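Local structure of virulence sensor protein BvgS (Bordetella pertussis, 6ZJ8) at residues T68-A72 with H85-R91; E97-R103 with V114-P120. The protein is a sensor histidine kinase of a virulence-regulating system, whose PAS domain, the part described here, probably takes part in relaying signals toward the kinase. Residues are numbered along the deposited sequence.

Contact 1 (T68-A72 with H85-R91); sequences TIPEA and HEFLLTR
T68-A72 is irregular, mostly extended with E71 alone in helical phi/psi (-74/-41), and crosses the C-terminal end of helix 79-87 and the turn that follows; CA atoms are nearest at I69–H85 (6.3 Å) and E71–T90 (7.0 Å). Helical phi/psi ends at F87, and L88 (-85/173) turns the chain into the extended L89-R91. The E71 CA-to-CB bond points sideways, but chi1 and chi2, both m, fold the carboxylate inward: H85 NE2 donates to E71 OE1 (3.0 Å, 167°), while R91 N makes a weak hydrogen bond to E71 OE2 (3.0 Å, 132°). H85 (chi1 t) meets OE1 edge-on. Next to this His-carboxylate pair, I69 (m, m) points toward the helix end, placing CG1 3.5 Å from CD1 of L88 (mt). This is local packing of a connecting loop against a helix exit, on the helical side of the PAS fold's antiparallel sheet. L88 also packs on Y38 of strand 37-41 and Y53 of helix 51-57, while L89 faces strands 99-107 and 110-122.

Contact 2 (E97-R103 with V114-P120); sequences EPRFEDR and VYQWTIP
Strands 99-103 and 114-120 run antiparallel, axes 4.6 Å apart at closest approach and 160° between N-to-C directions, as the arms of a beta hairpin in the PAS sheet. R99–T118, E101–Q116 and R103–V114 are hydrogen-bonded pairs, separated by the non-hydrogen-bonded pairs F100–W117 and D102–Y115. Each hydrogen-bonded pair has both its bonds: R99 N to T118 O (3.0 Å) and T118 N to R99 O (3.1 Å); E101 N to Q116 O (3.0 Å) and Q116 N to E101 O (2.7 Å); R103 N to V114 O (3.1 Å) and V114 N to R103 O (2.9 Å). CA-H...O contacts lie between them, such as D102 CA to V114 O at 3.2 Å. R99 NH2 forms a salt bridge with E101 OE1 (3.0 Å), R99 NH1 a weak hydrogen bond to T90 O, and Q116 NE2 weak ones to the carbonyls of E86 and F87. F100 (chi1 m) sets CD1 3.7 Å from W117 CB and 3.5 Å from Y115 OH; D102 OD2 bonds H113 NE2. Backbone bonds of Y115, W117 and I119 to strand 128-137 satisfy the other edge of 114-120. The six main-chain bonds hold the strands together whatever the side chains; chemistry distinguishes the faces, one combining charged R99, E101 and R103 with buried V114, Q116 and T118, the other carrying F100, D102, Y115 and W117.

In the fold
Contact 1 closes before contact 2 opens, and their centres lie 13 Å apart within one PAS fold. Both are partly buried, but they differ in kind: contact 1 joins a loop to a helix end mainly through side chains, with one weak bond from a backbone NH, and covers 323 Å², whereas contact 2 joins two strands mainly through backbone bonds and covers 650 Å². Contact 2 includes strand 99-107, one of the two outermost in the sheet; consistent with this, F100, E101 and D102 are exposed, while V114, Q116 and T118 are buried. The two meet at the exit of helix 79-87, where L89 CD2 packs 3.4 Å from Q116 OE1.

Contact 1 (T68-A72 with H85-R91)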
loop_
_atom_site.group_PDB
_atom_site.type_symbol
_atom_site.label_atom_id
_atom_site.label_comp_id
_atom_site.label_asym_id
_atom_site.label_seq_id
_atom_site.Cartn_x
_atom_site.Cartn_y
_atom_site.Cartn_z
ATOM N N THR A 68 -11.904 -7.410 -0.255
ATOM C CA THR A 68 -11.461 -7.112 1.098
ATOM C C THR A 68 -10.238 -7.936 1.479
ATOM O O THR A 68 -9.927 -8.960 0.863
ATOM C CB THR A 68 -12.581 -7.376 2.114
ATOM O OG1 THR A 68 -12.946 -8.762 2.078
ATOM C CG2 THR A 68 -13.800 -6.534 1.797
ATOM N N ILE A 69 -9.547 -7.462 2.512
ATOM C CA ILE A 69 -8.443 -8.182 3.143
ATOM C C ILE A 69 -8.870 -8.496 4.573
ATOM O O ILE A 69 -8.587 -7.704 5.486
ATOM C CB ILE A 69 -7.140 -7.367 3.132
ATOM C CG1 ILE A 69 -6.941 -6.648 1.793
ATOM C CG2 ILE A 69 -5.956 -8.280 3.443
ATOM C CD1 ILE A 69 -6.585 -7.552 0.650
ATOM N N PRO A 70 -9.552 -9.614 4.821
ATOM C CA PRO A 70 -10.102 -9.854 6.160
ATOM C C PRO A 70 -9.017 -9.926 7.225
ATOM O O PRO A 70 -7.872 -10.301 6.959
ATOM C CB PRO A 70 -10.829 -11.198 6.012
ATOM C CG PRO A 70 -11.085 -11.339 4.547
ATOM C CD PRO A 70 -9.923 -10.681 3.874
ATOM N N GLU A 71 -9.398 -9.552 8.450
ATOM C CA GLU A 71 -8.475 -9.651 9.576
ATOM C C GLU A 71 -8.294 -11.101 10.009
ATOM O O GLU A 71 -7.177 -11.527 10.325
ATOM C CB GLU A 71 -8.981 -8.806 10.746
ATOM C CG GLU A 71 -9.100 -7.318 10.442
ATOM C CD GLU A 71 -7.756 -6.652 10.225
ATOM O OE1 GLU A 71 -6.725 -7.246 10.605
ATOM O OE2 GLU A 71 -7.733 -5.532 9.672
ATOM N N ALA A 72 -9.378 -11.871 10.028
ATOM C CA ALA A 72 -9.308 -13.272 10.408
ATOM C C ALA A 72 -8.806 -14.119 9.244
ATOM O O ALA A 72 -8.921 -13.750 8.072
ATOM C CB ALA A 72 -10.678 -13.772 10.866
ATOM N N HIS A 85 -2.253 -8.826 3.871
ATOM C CA HIS A 85 -2.526 -8.527 5.273
ATOM C C HIS A 85 -1.266 -8.068 5.995
ATOM O O HIS A 85 -1.322 -7.190 6.864
ATOM C CB HIS A 85 -3.120 -9.754 5.965
ATOM C CG HIS A 85 -3.622 -9.479 7.348
ATOM N ND1 HIS A 85 -3.009 -9.981 8.476
ATOM C CD2 HIS A 85 -4.675 -8.749 7.785
ATOM C CE1 HIS A 85 -3.665 -9.575 9.548
ATOM N NE2 HIS A 85 -4.680 -8.825 9.156
ATOM N N GLU A 86 -0.116 -8.646 5.643
ATOM C CA GLU A 86 1.130 -8.282 6.309
ATOM C C GLU A 86 1.508 -6.830 6.029
ATOM O O GLU A 86 1.966 -6.117 6.930
ATOM C CB GLU A 86 2.244 -9.233 5.869
ATOM C CG GLU A 86 2.043 -10.666 6.356
ATOM C CD GLU A 86 2.969 -11.663 5.683
ATOM O OE1 GLU A 86 2.670 -12.876 5.729
ATOM O OE2 GLU A 86 3.994 -11.240 5.104
ATOM N N PHE A 87 1.315 -6.370 4.792
ATOM C CA PHE A 87 1.689 -5.005 4.445
ATOM C C PHE A 87 0.700 -3.975 4.973
ATOM O O PHE A 87 1.077 -2.819 5.192
ATOM C CB PHE A 87 1.807 -4.859 2.928
ATOM C CG PHE A 87 3.012 -5.533 2.349
ATOM C CD1 PHE A 87 2.956 -6.856 1.951
ATOM C CD2 PHE A 87 4.202 -4.842 2.200
ATOM C CE1 PHE A 87 4.068 -7.477 1.415
ATOM C CE2 PHE A 87 5.314 -5.456 1.664
ATOM C CZ PHE A 87 5.249 -6.774 1.271
ATOM N N LEU A 88 -0.556 -4.363 5.170
ATOM C CA LEU A 88 -1.571 -3.440 5.647
ATOM C C LEU A 88 -1.539 -3.360 7.168
ATOM O O LEU A 88 -0.831 -4.109 7.845
ATOM C CB LEU A 88 -2.955 -3.875 5.168
ATOM C CG LEU A 88 -3.096 -4.023 3.653
ATOM C CD1 LEU A 88 -4.382 -4.748 3.322
ATOM C CD2 LEU A 88 -3.061 -2.668 2.973
ATOM N N LEU A 89 -2.323 -2.433 7.705
ATOM C CA LEU A 89 -2.470 -2.256 9.140
ATOM C C LEU A 89 -3.841 -2.748 9.583
ATOM O O LEU A 89 -4.809 -2.718 8.816
ATOM C CB LEU A 89 -2.290 -0.789 9.536
ATOM C CG LEU A 89 -0.901 -0.196 9.289
ATOM C CD1 LEU A 89 -0.836 1.233 9.800
ATOM C CD2 LEU A 89 0.177 -1.048 9.943
ATOM N N THR A 90 -3.910 -3.205 10.830
ATOM C CA THR A 90 -5.158 -3.726 11.369
ATOM C C THR A 90 -6.220 -2.632 11.412
ATOM O O THR A 90 -5.918 -1.435 11.475
ATOM C CB THR A 90 -4.930 -4.300 12.770
ATOM O OG1 THR A 90 -3.765 -5.135 12.764
ATOM C CG2 THR A 90 -6.128 -5.127 13.212
ATOM N N ARG A 91 -7.481 -3.055 11.370
ATOM C CA ARG A 91 -8.622 -2.141 11.343
ATOM C C ARG A 91 -8.995 -1.798 12.781
ATOM O O ARG A 91 -9.612 -2.602 13.485
ATOM C CB ARG A 91 -9.786 -2.772 10.586
ATOM C CG ARG A 91 -10.916 -1.811 10.240
ATOM C CD ARG A 91 -11.929 -2.446 9.293
ATOM N NE ARG A 91 -12.579 -3.621 9.870
ATOM C CZ ARG A 91 -13.629 -3.577 10.687
ATOM N NH1 ARG A 91 -14.158 -2.413 11.042
ATOM N NH2 ARG A 91 -14.147 -4.703 11.156
#

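Contact 2 (E97-R103 with V114-P120)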
loop_
_atom_site.group_PDB
_atom_site.type_symbol
_atom_site.label_atom_id
_atom_site.label_comp_id
_atom_site.label_asym_id
_atom_site.label_seq_id
_atom_site.Cartn_x
_atom_site.Cartn_y
_atom_site.Cartn_z
ATOM N N GLU A 97 -7.359 9.368 13.738
ATOM C CA GLU A 97 -6.035 9.968 13.730
ATOM C C GLU A 97 -5.094 9.130 12.879
ATOM O O GLU A 97 -5.267 7.912 12.774
ATOM C CB GLU A 97 -5.492 10.082 15.163
ATOM C CG GLU A 97 -4.301 11.011 15.319
ATOM C CD GLU A 97 -4.051 11.402 16.763
ATOM O OE1 GLU A 97 -4.801 10.935 17.648
ATOM O OE2 GLU A 97 -3.109 12.182 17.014
ATOM N N PRO A 98 -4.099 9.754 12.244
ATOM C CA PRO A 98 -3.142 8.976 11.451
ATOM C C PRO A 98 -2.458 7.898 12.278
ATOM O O PRO A 98 -2.285 8.026 13.492
ATOM C CB PRO A 98 -2.138 10.031 10.974
ATOM C CG PRO A 98 -2.926 11.289 10.925
ATOM C CD PRO A 98 -3.888 11.205 12.081
ATOM N N ARG A 99 -2.067 6.824 11.597
ATOM C CA ARG A 99 -1.334 5.722 12.200
ATOM C C ARG A 99 -0.023 5.506 11.457
ATOM O O ARG A 99 0.065 5.713 10.242
ATOM C CB ARG A 99 -2.144 4.424 12.177
ATOM C CG ARG A 99 -3.220 4.326 13.240
ATOM C CD ARG A 99 -3.887 2.961 13.191
ATOM N NE ARG A 99 -2.950 1.887 13.515
ATOM C CZ ARG A 99 -3.146 0.605 13.224
ATOM N NH1 ARG A 99 -4.243 0.223 12.587
ATOM N NH2 ARG A 99 -2.236 -0.298 13.563
ATOM N N PHE A 100 0.997 5.077 12.200
ATOM C CA PHE A 100 2.309 4.798 11.634
ATOM C C PHE A 100 2.920 3.601 12.346
ATOM O O PHE A 100 2.952 3.558 13.580
ATOM C CB PHE A 100 3.236 6.010 11.757
ATOM C CG PHE A 100 2.726 7.234 11.059
ATOM C CD1 PHE A 100 2.980 7.434 9.712
ATOM C CD2 PHE A 100 1.994 8.186 11.747
ATOM C CE1 PHE A 100 2.511 8.560 9.066
ATOM C CE2 PHE A 100 1.523 9.315 11.108
ATOM C CZ PHE A 100 1.781 9.503 9.764
ATOM N N GLU A 101 3.400 2.637 11.563
ATOM C CA GLU A 101 4.087 1.471 12.094
ATOM C C GLU A 101 5.186 1.066 11.122
ATOM O O GLU A 101 5.170 1.439 9.946
ATOM C CB GLU A 101 3.128 0.295 12.324
ATOM C CG GLU A 101 2.224 0.464 13.533
ATOM C CD GLU A 101 1.722 -0.861 14.075
ATOM O OE1 GLU A 101 0.579 -1.242 13.751
ATOM O OE2 GLU A 101 2.477 -1.524 14.817
ATOM N N ASP A 102 6.152 0.306 11.629
ATOM C CA ASP A 102 7.206 -0.243 10.790
ATOM C C ASP A 102 7.513 -1.659 11.250
ATOM O O ASP A 102 7.552 -1.938 12.450
ATOM C CB ASP A 102 8.469 0.629 10.823
ATOM C CG ASP A 102 9.333 0.373 12.042
ATOM O OD1 ASP A 102 8.781 0.225 13.152
ATOM O OD2 ASP A 102 10.570 0.326 11.887
ATOM N N ARG A 103 7.715 -2.550 10.284
ATOM C CA ARG A 103 7.932 -3.961 10.563
ATOM C C ARG A 103 8.649 -4.576 9.371
ATOM O O ARG A 103 8.791 -3.954 8.315
ATOM C CB ARG A 103 6.610 -4.693 10.841
ATOM C CG ARG A 103 5.599 -4.622 9.691
ATOM C CD ARG A 103 4.437 -5.601 9.864
ATOM N NE ARG A 103 4.822 -6.980 9.570
ATOM C CZ ARG A 103 3.985 -8.015 9.574
ATOM N NH1 ARG A 103 4.436 -9.228 9.291
ATOM N NH2 ARG A 103 2.699 -7.846 9.859
ATOM N N VAL A 114 9.515 -2.297 6.102
ATOM C CA VAL A 114 8.553 -1.386 5.493
ATOM C C VAL A 114 8.044 -0.405 6.537
ATOM O O VAL A 114 7.900 -0.731 7.719
ATOM C CB VAL A 114 7.370 -2.143 4.847
ATOM C CG1 VAL A 114 7.864 -3.024 3.713
ATOM C CG2 VAL A 114 6.620 -2.967 5.890
ATOM N N TYR A 115 7.766 0.812 6.079
ATOM C CA TYR A 115 7.178 1.870 6.893
ATOM C C TYR A 115 5.727 2.030 6.452
ATOM O O TYR A 115 5.461 2.482 5.333
ATOM C CB TYR A 115 7.964 3.169 6.728
ATOM C CG TYR A 115 7.539 4.278 7.660
ATOM C CD1 TYR A 115 7.842 4.224 9.012
ATOM C CD2 TYR A 115 6.851 5.387 7.186
ATOM C CE1 TYR A 115 7.461 5.234 9.872
ATOM C CE2 TYR A 115 6.465 6.407 8.040
ATOM C CZ TYR A 115 6.774 6.325 9.382
ATOM O OH TYR A 115 6.394 7.333 10.240
ATOM N N GLN A 116 4.795 1.661 7.328
ATOM C CA GLN A 116 3.375 1.609 7.013
ATOM C C GLN A 116 2.645 2.813 7.597
ATOM O O GLN A 116 3.009 3.327 8.658
ATOM C CB GLN A 116 2.757 0.320 7.557
ATOM C CG GLN A 116 3.464 -0.950 7.115
ATOM C CD GLN A 116 3.159 -2.126 8.020
ATOM O OE1 GLN A 116 3.392 -2.069 9.227
ATOM N NE2 GLN A 116 2.632 -3.198 7.443
ATOM N N TRP A 117 1.594 3.250 6.903
ATOM C CA TRP A 117 0.862 4.439 7.317
ATOM C C TRP A 117 -0.582 4.362 6.844
ATOM O O TRP A 117 -0.892 3.705 5.847
ATOM C CB TRP A 117 1.526 5.706 6.766
ATOM C CG TRP A 117 1.598 5.724 5.271
ATOM C CD1 TRP A 117 2.559 5.151 4.492
ATOM C CD2 TRP A 117 0.669 6.341 4.373
ATOM N NE1 TRP A 117 2.288 5.374 3.165
ATOM C CE2 TRP A 117 1.131 6.103 3.065
ATOM C CE3 TRP A 117 -0.510 7.072 4.549
ATOM C CZ2 TRP A 117 0.460 6.572 1.938
ATOM C CZ3 TRP A 117 -1.178 7.536 3.429
ATOM C CH2 TRP A 117 -0.691 7.285 2.140
ATOM N N THR A 118 -1.464 5.046 7.575
ATOM C CA THR A 118 -2.856 5.190 7.174
ATOM C C THR A 118 -3.374 6.540 7.649
ATOM O O THR A 118 -3.021 7.001 8.737
ATOM C CB THR A 118 -3.744 4.072 7.741
ATOM O OG1 THR A 118 -3.698 4.093 9.172
ATOM C CG2 THR A 118 -3.292 2.710 7.237
ATOM N N ILE A 119 -4.216 7.166 6.823
ATOM C CA ILE A 119 -4.858 8.427 7.151
ATOM C C ILE A 119 -6.365 8.232 6.983
ATOM O O ILE A 119 -6.811 7.863 5.892
ATOM C CB ILE A 119 -4.376 9.587 6.264
ATOM C CG1 ILE A 119 -2.850 9.710 6.287
ATOM C CG2 ILE A 119 -5.014 10.896 6.719
ATOM C CD1 ILE A 119 -2.315 10.379 7.523
ATOM N N PRO A 120 -7.180 8.464 8.002
ATOM C CA PRO A 120 -8.631 8.393 7.808
ATOM C C PRO A 120 -9.186 9.694 7.244
ATOM O O PRO A 120 -8.596 10.769 7.371
ATOM C CB PRO A 120 -9.174 8.119 9.216
ATOM C CG PRO A 120 -8.080 8.521 10.169
ATOM C CD PRO A 120 -6.833 8.842 9.384
#